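Local coordinates for protein (atp-binding domain of protein MJ0577) (Methanocaldococcus jannaschii, PDB 1MJH) that binds ATP together with a manganese ion as a homodimeric member of the universal stress protein family, probably in the cytoplasm, at residues 5-11 with 119-125; 39-45 with 102-108; 124-128 with 140-146. Residues are numbered along the deposited sequence.

Contact 1 (5-11 with 119-125); sequences YKKILYP and EGVDIII. With ATP (adenosine-5'-triphosphate), chain F.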
# COMPACT_ATOMS: atom_id res chain seq x y z
N TYR B 5 11.40 4.59 -6.75
CA TYR B 5 11.45 3.53 -5.75
C TYR B 5 12.84 2.90 -5.80
O TYR B 5 13.06 1.93 -6.51
CB TYR B 5 10.37 2.49 -6.05
CG TYR B 5 8.96 3.09 -6.08
CD1 TYR B 5 8.37 3.71 -5.00
CD2 TYR B 5 8.28 3.04 -7.29
CE1 TYR B 5 7.10 4.26 -5.10
CE2 TYR B 5 7.01 3.57 -7.40
CZ TYR B 5 6.44 4.17 -6.30
OH TYR B 5 5.18 4.72 -6.40
N LYS B 6 13.83 3.59 -5.25
CA LYS B 6 15.20 3.07 -5.24
C LYS B 6 15.46 2.18 -4.04
O LYS B 6 16.18 1.21 -4.21
CB LYS B 6 16.16 4.30 -5.20
CG LYS B 6 17.61 3.85 -5.28
CD LYS B 6 18.57 4.97 -5.67
CE LYS B 6 19.94 4.40 -5.99
NZ LYS B 6 20.70 5.27 -6.94
N LYS B 7 14.88 2.50 -2.88
CA LYS B 7 15.14 1.72 -1.68
C LYS B 7 13.83 1.26 -1.05
O LYS B 7 12.89 2.05 -0.83
CB LYS B 7 15.94 2.59 -0.69
CG LYS B 7 16.43 1.79 0.52
CD LYS B 7 17.08 2.75 1.53
CE LYS B 7 18.34 3.37 0.90
NZ LYS B 7 19.23 3.81 2.04
N ILE B 8 13.68 -0.06 -0.91
CA ILE B 8 12.45 -0.66 -0.37
C ILE B 8 12.67 -1.27 1.01
O ILE B 8 13.70 -1.96 1.24
CB ILE B 8 12.07 -1.85 -1.32
CG1 ILE B 8 11.75 -1.32 -2.70
CG2 ILE B 8 10.90 -2.66 -0.77
CD1 ILE B 8 11.86 -2.38 -3.81
N LEU B 9 11.70 -1.10 1.90
CA LEU B 9 11.74 -1.81 3.19
C LEU B 9 10.82 -3.02 3.04
O LEU B 9 9.65 -2.82 2.69
CB LEU B 9 11.26 -1.02 4.41
CG LEU B 9 11.15 -1.74 5.76
CD1 LEU B 9 12.53 -2.28 6.20
CD2 LEU B 9 10.62 -0.85 6.89
N TYR B 10 11.32 -4.24 3.31
CA TYR B 10 10.49 -5.42 3.20
C TYR B 10 10.58 -6.14 4.54
O TYR B 10 11.59 -6.82 4.85
CB TYR B 10 10.98 -6.37 2.07
CG TYR B 10 10.37 -7.74 2.11
CD1 TYR B 10 8.97 -7.89 2.21
CD2 TYR B 10 11.14 -8.89 2.06
CE1 TYR B 10 8.40 -9.15 2.24
CE2 TYR B 10 10.56 -10.15 2.09
CZ TYR B 10 9.21 -10.27 2.19
OH TYR B 10 8.59 -11.52 2.24
N PRO B 11 9.64 -5.88 5.42
CA PRO B 11 9.60 -6.52 6.73
C PRO B 11 8.86 -7.86 6.59
O PRO B 11 7.76 -7.90 6.05
CB PRO B 11 8.76 -5.55 7.57
CG PRO B 11 7.85 -4.83 6.60
CD PRO B 11 8.49 -4.95 5.24
N GLU B 119 16.54 4.32 7.60
CA GLU B 119 17.14 3.94 6.32
C GLU B 119 16.75 4.81 5.14
O GLU B 119 17.20 4.68 3.99
CB GLU B 119 16.88 2.42 6.06
CG GLU B 119 17.41 1.53 7.19
CD GLU B 119 18.93 1.31 7.12
OE1 GLU B 119 19.56 1.63 6.12
OE2 GLU B 119 19.47 0.79 8.10
N GLY B 120 15.82 5.76 5.25
CA GLY B 120 15.37 6.61 4.17
C GLY B 120 14.74 5.85 3.00
O GLY B 120 14.99 6.14 1.82
N VAL B 121 13.86 4.90 3.32
CA VAL B 121 13.28 4.13 2.21
C VAL B 121 12.25 4.92 1.43
O VAL B 121 11.67 5.83 2.00
CB VAL B 121 12.72 2.78 2.71
CG1 VAL B 121 13.73 2.06 3.59
CG2 VAL B 121 11.41 2.93 3.46
N ASP B 122 11.95 4.53 0.22
CA ASP B 122 10.94 5.09 -0.68
C ASP B 122 9.57 4.39 -0.55
O ASP B 122 8.58 4.98 -0.99
CB ASP B 122 11.45 4.96 -2.11
CG ASP B 122 12.76 5.75 -2.32
OD1 ASP B 122 12.67 6.99 -2.18
OD2 ASP B 122 13.84 5.18 -2.60
N ILE B 123 9.55 3.21 0.06
CA ILE B 123 8.26 2.48 0.11
C ILE B 123 8.46 1.32 1.07
O ILE B 123 9.59 0.83 1.21
CB ILE B 123 7.88 2.00 -1.29
CG1 ILE B 123 6.53 1.26 -1.23
CG2 ILE B 123 8.94 1.10 -1.93
CD1 ILE B 123 5.98 0.99 -2.64
N ILE B 124 7.40 0.91 1.74
CA ILE B 124 7.40 -0.29 2.55
C ILE B 124 6.49 -1.30 1.83
O ILE B 124 5.37 -0.90 1.50
CB ILE B 124 6.77 -0.02 3.94
CG1 ILE B 124 7.61 1.15 4.61
CG2 ILE B 124 6.97 -1.27 4.76
CD1 ILE B 124 7.06 1.48 5.96
N ILE B 125 6.96 -2.50 1.55
CA ILE B 125 6.09 -3.51 0.86
C ILE B 125 5.85 -4.65 1.88
O ILE B 125 6.81 -5.28 2.35
CB ILE B 125 6.80 -4.01 -0.39
CG1 ILE B 125 6.92 -2.88 -1.44
CG2 ILE B 125 5.94 -5.15 -1.01
CD1 ILE B 125 7.61 -3.31 -2.74
PG ATP F . -1.64 -10.08 14.34
O1G ATP F . -2.26 -8.74 14.54
O2G ATP F . -0.24 -9.99 14.57
O3G ATP F . -2.26 -11.13 15.17
PB ATP F . -1.28 -11.14 11.61
O1B ATP F . -2.24 -11.92 10.82
O2B ATP F . -0.18 -11.99 12.08
O3B ATP F . -2.02 -10.41 12.79
PA ATP F . 0.53 -8.90 10.81
O1A ATP F . -0.04 -7.58 10.93
O2A ATP F . 1.45 -9.33 11.80
O3A ATP F . -0.72 -9.96 10.68
O5' ATP F . 1.26 -9.25 9.45
C5' ATP F . 1.23 -8.24 8.41
C4' ATP F . 2.62 -8.10 7.81
O4' ATP F . 3.47 -7.43 8.82
C3' ATP F . 3.38 -9.37 7.50
O3' ATP F . 2.99 -9.97 6.25
C2' ATP F . 4.83 -8.84 7.50
O2' ATP F . 5.09 -8.17 6.25
C1' ATP F . 4.78 -7.84 8.69
N9 ATP F . 5.26 -8.41 9.95
C8 ATP F . 4.55 -8.95 10.96
N7 ATP F . 5.29 -9.29 12.00
C5 ATP F . 6.52 -9.02 11.63
C6 ATP F . 7.72 -9.17 12.31
N6 ATP F . 7.75 -9.71 13.54
N1 ATP F . 8.82 -8.79 11.68
C2 ATP F . 8.78 -8.22 10.43
N3 ATP F . 7.67 -8.02 9.70
C4 ATP F . 6.60 -8.48 10.39
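Strand 7-11 runs parallel to the start of strand 123-127, axes 4.8 Å apart. Leu9 N donates to Ile123 O and Ile125 N to Leu9 O, both at 2.9 Å. On one face Ile8 fits between two neighbours: its CG1 lies 3.8 Å from Ile123 CG2, its CG2 3.9 Å from Ile125 CD1. Phe28 touches all three. On the other face Leu9 sits in the hollow between Val121 and Ile124, its CB 4.0 Å from Val121 CG1 and its CD2 4.2 Å from Ile124 CG2; Ile112 and Ala116 of helix 108-118 close over it. Pro11 CD packs 4.0 Å from Ile124 CG2, and Pro11 O accepts from ATP O2' at 2.7 Å. Tyr5 CD1 meets Ile123 CG2 at 4.1 Å, and Tyr5 OH bonds to His24 of the second subunit. The chain turns at Gly120 in a Schellman motif, and Lys7 NZ reaches Glu119 O at 2.9 Å. Lys7 N donates to Asp122 OD2 and Asp122 N to Lys7 O, each 2.9 Å. In this Rossmann-like sheet, backbone bonds join central strand 7-11 to its neighbour, aliphatic side chains pack both faces, and Asp122 and Lys7 side chains hold the entry, leaving Pro11 O to the ribose.

Contact 2 (39-45 with 102-108); sequences LHVIDER and IIVVGIP. With ATP (adenosine-5'-triphosphate), chain F.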
# COMPACT_ATOMS: atom_id res chain seq x y z
N LEU B 39 13.97 -6.97 6.69
CA LEU B 39 13.87 -6.87 8.15
C LEU B 39 13.01 -7.90 8.83
O LEU B 39 11.89 -8.09 8.38
CB LEU B 39 13.27 -5.44 8.41
CG LEU B 39 12.90 -5.19 9.86
CD1 LEU B 39 14.12 -5.20 10.80
CD2 LEU B 39 12.24 -3.79 9.97
N HIS B 40 13.51 -8.56 9.88
CA HIS B 40 12.69 -9.39 10.74
C HIS B 40 12.80 -8.91 12.18
O HIS B 40 13.93 -8.59 12.62
CB HIS B 40 13.07 -10.90 10.65
CG HIS B 40 12.20 -11.70 11.57
ND1 HIS B 40 12.58 -12.35 12.71
CD2 HIS B 40 10.90 -11.96 11.51
CE1 HIS B 40 11.53 -12.96 13.28
NE2 HIS B 40 10.45 -12.73 12.54
N VAL B 41 11.64 -8.76 12.82
CA VAL B 41 11.61 -8.33 14.22
C VAL B 41 11.25 -9.52 15.08
O VAL B 41 10.15 -10.09 15.04
CB VAL B 41 10.59 -7.21 14.52
CG1 VAL B 41 10.61 -6.75 15.98
CG2 VAL B 41 10.91 -6.04 13.62
N ILE B 42 12.16 -9.82 16.03
CA ILE B 42 11.78 -10.75 17.10
C ILE B 42 10.92 -10.06 18.15
O ILE B 42 11.38 -9.08 18.77
CB ILE B 42 13.04 -11.28 17.84
CG1 ILE B 42 14.00 -11.84 16.80
CG2 ILE B 42 12.67 -12.31 18.89
CD1 ILE B 42 13.45 -12.90 15.91
N ASP B 43 9.64 -10.44 18.31
CA ASP B 43 8.76 -9.74 19.22
C ASP B 43 9.25 -9.89 20.66
O ASP B 43 9.28 -11.02 21.16
CB ASP B 43 7.34 -10.29 19.07
CG ASP B 43 6.31 -9.43 19.77
OD1 ASP B 43 6.69 -8.74 20.75
OD2 ASP B 43 5.14 -9.42 19.35
N GLU B 44 9.59 -8.79 21.30
CA GLU B 44 10.01 -8.83 22.70
C GLU B 44 8.88 -9.14 23.68
O GLU B 44 9.16 -9.57 24.80
CB GLU B 44 10.58 -7.47 23.14
CG GLU B 44 9.46 -6.42 23.15
CD GLU B 44 9.91 -5.06 23.61
OE1 GLU B 44 10.96 -4.58 23.12
OE2 GLU B 44 9.19 -4.48 24.45
N ARG B 45 7.64 -8.79 23.35
CA ARG B 45 6.50 -9.01 24.22
C ARG B 45 6.25 -10.50 24.41
O ARG B 45 5.94 -10.97 25.50
CB ARG B 45 5.24 -8.32 23.68
CG ARG B 45 5.42 -6.82 23.50
CD ARG B 45 4.21 -6.21 22.79
NE ARG B 45 4.12 -6.70 21.41
CZ ARG B 45 3.19 -6.38 20.52
NH1 ARG B 45 2.22 -5.53 20.83
NH2 ARG B 45 3.25 -6.92 19.31
N ILE B 102 18.50 -7.12 8.33
CA ILE B 102 18.43 -6.76 9.74
C ILE B 102 17.53 -7.65 10.56
O ILE B 102 16.36 -7.92 10.22
CB ILE B 102 17.89 -5.30 9.86
CG1 ILE B 102 18.77 -4.32 9.08
CG2 ILE B 102 17.72 -4.89 11.32
CD1 ILE B 102 18.17 -2.92 8.94
N ILE B 103 18.01 -8.16 11.70
CA ILE B 103 17.25 -8.88 12.68
C ILE B 103 17.34 -8.09 13.98
O ILE B 103 18.45 -7.74 14.39
CB ILE B 103 17.66 -10.33 12.96
CG1 ILE B 103 17.56 -11.15 11.67
CG2 ILE B 103 16.84 -10.95 14.08
CD1 ILE B 103 18.30 -12.47 11.78
N VAL B 104 16.21 -7.72 14.55
CA VAL B 104 16.24 -6.92 15.76
C VAL B 104 15.17 -7.40 16.73
O VAL B 104 14.15 -7.95 16.30
CB VAL B 104 16.06 -5.44 15.40
CG1 VAL B 104 14.67 -5.24 14.77
CG2 VAL B 104 16.25 -4.48 16.57
N VAL B 105 15.46 -7.34 18.03
CA VAL B 105 14.48 -7.74 19.04
C VAL B 105 13.70 -6.48 19.40
O VAL B 105 14.29 -5.43 19.71
CB VAL B 105 15.11 -8.34 20.33
CG1 VAL B 105 14.01 -8.65 21.36
CG2 VAL B 105 15.88 -9.63 20.06
N GLY B 106 12.36 -6.54 19.43
CA GLY B 106 11.62 -5.33 19.78
C GLY B 106 10.13 -5.48 19.44
O GLY B 106 9.66 -6.61 19.40
N ILE B 107 9.42 -4.39 19.44
CA ILE B 107 7.99 -4.42 19.10
C ILE B 107 7.93 -4.31 17.57
O ILE B 107 8.34 -3.30 17.02
CB ILE B 107 7.32 -3.23 19.79
CG1 ILE B 107 7.48 -3.27 21.33
CG2 ILE B 107 5.82 -3.27 19.47
CD1 ILE B 107 6.88 -2.07 22.04
N PRO B 108 7.36 -5.28 16.84
CA PRO B 108 7.42 -5.26 15.38
C PRO B 108 6.94 -3.97 14.75
O PRO B 108 7.66 -3.38 13.92
CB PRO B 108 6.53 -6.45 14.98
CG PRO B 108 6.90 -7.43 16.10
CD PRO B 108 6.84 -6.56 17.37
PG ATP F . -1.64 -10.08 14.34
O1G ATP F . -2.26 -8.74 14.54
O2G ATP F . -0.24 -9.99 14.57
O3G ATP F . -2.26 -11.13 15.17
PB ATP F . -1.28 -11.14 11.61
O1B ATP F . -2.24 -11.92 10.82
O2B ATP F . -0.18 -11.99 12.08
O3B ATP F . -2.02 -10.41 12.79
PA ATP F . 0.53 -8.90 10.81
O1A ATP F . -0.04 -7.58 10.93
O2A ATP F . 1.45 -9.33 11.80
O3A ATP F . -0.72 -9.96 10.68
O5' ATP F . 1.26 -9.25 9.45
C5' ATP F . 1.23 -8.24 8.41
C4' ATP F . 2.62 -8.10 7.81
O4' ATP F . 3.47 -7.43 8.82
C3' ATP F . 3.38 -9.37 7.50
O3' ATP F . 2.99 -9.97 6.25
C2' ATP F . 4.83 -8.84 7.50
O2' ATP F . 5.09 -8.17 6.25
C1' ATP F . 4.78 -7.84 8.69
N9 ATP F . 5.26 -8.41 9.95
C8 ATP F . 4.55 -8.95 10.96
N7 ATP F . 5.29 -9.29 12.00
C5 ATP F . 6.52 -9.02 11.63
C6 ATP F . 7.72 -9.17 12.31
N6 ATP F . 7.75 -9.71 13.54
N1 ATP F . 8.82 -8.79 11.68
C2 ATP F . 8.78 -8.22 10.43
N3 ATP F . 7.67 -8.02 9.70
C4 ATP F . 6.60 -8.48 10.39
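One edge of Val41 reads the adenine of ATP. Its N donates to ATP N1 at 3.0 Å, and its O accepts from ATP N6 at 2.9 Å. Both atoms point away from strand 98-106, so the base takes up the edge of strand 35-43 beyond the end of strand 7-11. Hydrogen bonds of a parallel strand pair hold the opposite edge. His40 N donates to Ile102 O at 2.9 Å, Val104 N to His40 O at 3.1 Å, Ile42 N to Val104 O at 2.7 Å and Gly106 N to Ile42 O at 2.8 Å. Glu44 N to Gly106 O, 2.9 Å, carries the series into helix 44-47. On one face Leu39 CD1 packs 3.7 Å from Ile102 CG2, and Val41 CG2 lies 4.0 Å from Val104 CG1. Helix 108-118 covers this side. On the other, Ile42 meets helices 66-95 and 44-47, Ile103 the former and Val105 the latter. Val41 CG1 meets Pro108 CG at 3.8 Å, and Pro108 CG is 3.5 Å from ATP N6. Asp43 N-caps helix 44-47: its OD1 accepts from Arg45 N at 2.8 Å. Its OD2 forms a salt bridge with Arg45 NH2 at 3.1 Å, less certain because Arg45 is poorly ordered. The backbone NH and C=O of Val41 match the N1 acceptor and N6 donor of adenine; guanine would present the reverse.

Contact 3 (124-128 with 140-146); sequences IIMGS and GSVTENV. With ATP (adenosine-5'-triphosphate), chain F.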
# COMPACT_ATOMS: atom_id res chain seq x y z
N ILE B 124 7.40 0.91 1.74
CA ILE B 124 7.40 -0.29 2.55
C ILE B 124 6.49 -1.30 1.83
O ILE B 124 5.37 -0.90 1.50
CB ILE B 124 6.77 -0.02 3.94
CG1 ILE B 124 7.61 1.15 4.61
CG2 ILE B 124 6.97 -1.27 4.76
CD1 ILE B 124 7.06 1.48 5.96
N ILE B 125 6.96 -2.50 1.55
CA ILE B 125 6.09 -3.51 0.86
C ILE B 125 5.85 -4.65 1.88
O ILE B 125 6.81 -5.28 2.35
CB ILE B 125 6.80 -4.01 -0.39
CG1 ILE B 125 6.92 -2.88 -1.44
CG2 ILE B 125 5.94 -5.15 -1.01
CD1 ILE B 125 7.61 -3.31 -2.74
N MET B 126 4.60 -4.92 2.27
CA MET B 126 4.35 -5.88 3.38
C MET B 126 3.06 -6.64 3.13
O MET B 126 2.25 -6.17 2.32
CB MET B 126 4.40 -5.16 4.78
CG MET B 126 3.20 -4.17 4.97
SD MET B 126 3.48 -2.93 6.39
CE MET B 126 3.72 -4.16 7.69
N GLY B 127 2.86 -7.73 3.90
CA GLY B 127 1.57 -8.44 3.71
C GLY B 127 0.47 -7.75 4.50
O GLY B 127 0.70 -6.96 5.42
N SER B 128 -0.79 -8.09 4.13
CA SER B 128 -1.94 -7.62 4.91
C SER B 128 -2.09 -8.41 6.22
O SER B 128 -2.68 -7.92 7.20
CB SER B 128 -3.23 -7.79 4.12
OG SER B 128 -3.45 -9.17 3.83
N GLY B 140 -4.11 -7.21 9.53
CA GLY B 140 -3.28 -7.55 10.73
C GLY B 140 -2.91 -6.23 11.46
O GLY B 140 -2.83 -5.20 10.82
N SER B 141 -2.58 -6.37 12.74
CA SER B 141 -2.26 -5.24 13.59
C SER B 141 -0.90 -4.64 13.27
O SER B 141 -0.82 -3.41 13.43
CB SER B 141 -2.32 -5.61 15.09
OG SER B 141 -1.22 -6.41 15.44
N VAL B 142 0.06 -5.43 12.71
CA VAL B 142 1.34 -4.73 12.42
C VAL B 142 1.16 -3.81 11.22
O VAL B 142 1.51 -2.65 11.21
CB VAL B 142 2.45 -5.78 12.19
CG1 VAL B 142 3.77 -5.07 11.84
CG2 VAL B 142 2.65 -6.70 13.39
N THR B 143 0.46 -4.34 10.18
CA THR B 143 0.21 -3.50 9.00
C THR B 143 -0.67 -2.30 9.32
O THR B 143 -0.35 -1.20 8.87
CB THR B 143 -0.44 -4.29 7.84
OG1 THR B 143 0.45 -5.41 7.67
CG2 THR B 143 -0.56 -3.42 6.62
N GLU B 144 -1.74 -2.51 10.09
CA GLU B 144 -2.56 -1.34 10.44
C GLU B 144 -1.76 -0.29 11.21
O GLU B 144 -1.86 0.87 10.87
CB GLU B 144 -3.77 -1.80 11.27
CG GLU B 144 -4.71 -0.56 11.42
CD GLU B 144 -6.03 -0.93 12.05
OE1 GLU B 144 -6.39 -2.12 12.14
OE2 GLU B 144 -6.76 0.01 12.48
N ASN B 145 -0.93 -0.71 12.16
CA ASN B 145 -0.10 0.31 12.86
C ASN B 145 0.94 0.95 11.98
O ASN B 145 1.24 2.14 12.13
CB ASN B 145 0.64 -0.39 14.01
CG ASN B 145 -0.11 -0.47 15.30
OD1 ASN B 145 -0.56 0.53 15.89
ND2 ASN B 145 -0.27 -1.69 15.83
N VAL B 146 1.60 0.18 11.08
CA VAL B 146 2.58 0.82 10.20
C VAL B 146 1.93 1.81 9.25
O VAL B 146 2.49 2.91 9.02
CB VAL B 146 3.35 -0.26 9.39
CG1 VAL B 146 4.15 0.40 8.26
CG2 VAL B 146 4.18 -1.06 10.41
PG ATP F . -1.64 -10.08 14.34
O1G ATP F . -2.26 -8.74 14.54
O2G ATP F . -0.24 -9.99 14.57
O3G ATP F . -2.26 -11.13 15.17
PB ATP F . -1.28 -11.14 11.61
O1B ATP F . -2.24 -11.92 10.82
O2B ATP F . -0.18 -11.99 12.08
O3B ATP F . -2.02 -10.41 12.79
PA ATP F . 0.53 -8.90 10.81
O1A ATP F . -0.04 -7.58 10.93
O2A ATP F . 1.45 -9.33 11.80
O3A ATP F . -0.72 -9.96 10.68
O5' ATP F . 1.26 -9.25 9.45
C5' ATP F . 1.23 -8.24 8.41
C4' ATP F . 2.62 -8.10 7.81
O4' ATP F . 3.47 -7.43 8.82
C3' ATP F . 3.38 -9.37 7.50
O3' ATP F . 2.99 -9.97 6.25
C2' ATP F . 4.83 -8.84 7.50
O2' ATP F . 5.09 -8.17 6.25
C1' ATP F . 4.78 -7.84 8.69
N9 ATP F . 5.26 -8.41 9.95
C8 ATP F . 4.55 -8.95 10.96
N7 ATP F . 5.29 -9.29 12.00
C5 ATP F . 6.52 -9.02 11.63
C6 ATP F . 7.72 -9.17 12.31
N6 ATP F . 7.75 -9.71 13.54
N1 ATP F . 8.82 -8.79 11.68
C2 ATP F . 8.78 -8.22 10.43
N3 ATP F . 7.67 -8.02 9.70
C4 ATP F . 6.60 -8.48 10.39
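Two short hydrogen bonds tie the end of strand 123-127 to the start of helix 141-149. Thr143 OG1 donates to Gly127 O at 2.7 Å, and Gly140 N donates to Ser128 O at 2.8 Å. They draw the two segments together beside the nucleotide. Ser141 N and Ser141 OG bind ATP O1G of the gamma phosphate at 3.0 and 2.7 Å. Val142 N gives a 2.8 Å bond to ATP O1A of the alpha phosphate. Thr143 N adds a weak one. The phosphates therefore sit at the N-terminus of the helix, whose first backbone NH groups are not used by the helix itself and bind them. Gly140, at the N-cap position, has no side chain; a CB would clash with ATP O3A. Gly127 leaves similar room for the ribose, and its N donates to ATP O2' at 3.3 Å and, weakly, to ATP O3' at 3.2 Å. Away from the ligand the contact turns apolar. Met126 reaches across the gap, its SD 3.9 Å from Val146 CG1 and its CE 4.2 Å from Val142 CG1. Further along, Ile124 CD1 lies 3.9 Å from Val146 CG1. Strand and helix axes approach to 9.1 Å and run roughly antiparallel, with 152° between their directions. This is the first half of the beta-alpha-beta unit made by strand 123-127, helix 141-149 and strand 154-157. Strand 154-157 bonds to Ile124 and Met126 through Leu155, and its Val156 touches Thr143. Helix 108-118 lies alongside, with Ile112 against Val142 and Val146.

All three contacts reach one parallel sheet and one ATP molecule. Contact 2 binds the adenine, contact 1 the ribose through Pro11, and contact 3 the ribose and phosphates. Contacts 1 and 2 have centres about 17 Å apart and meet where strands 7-11 and 35-43 are neighbours; Tyr10 O lies 3.0 Å from Leu39 N, a probable hydrogen bond. Contacts 1 and 3, about 13 Å between centres, share Ile124 and Ile125, and Pro11 CG packs 3.9 Å from Met126 CB. Contacts 2 and 3, about 14 Å between centres, touch at Pro108 CB and Val142 CG2, 4.2 Å apart. The manganese ion is about 4 Å from the Val142 side chain.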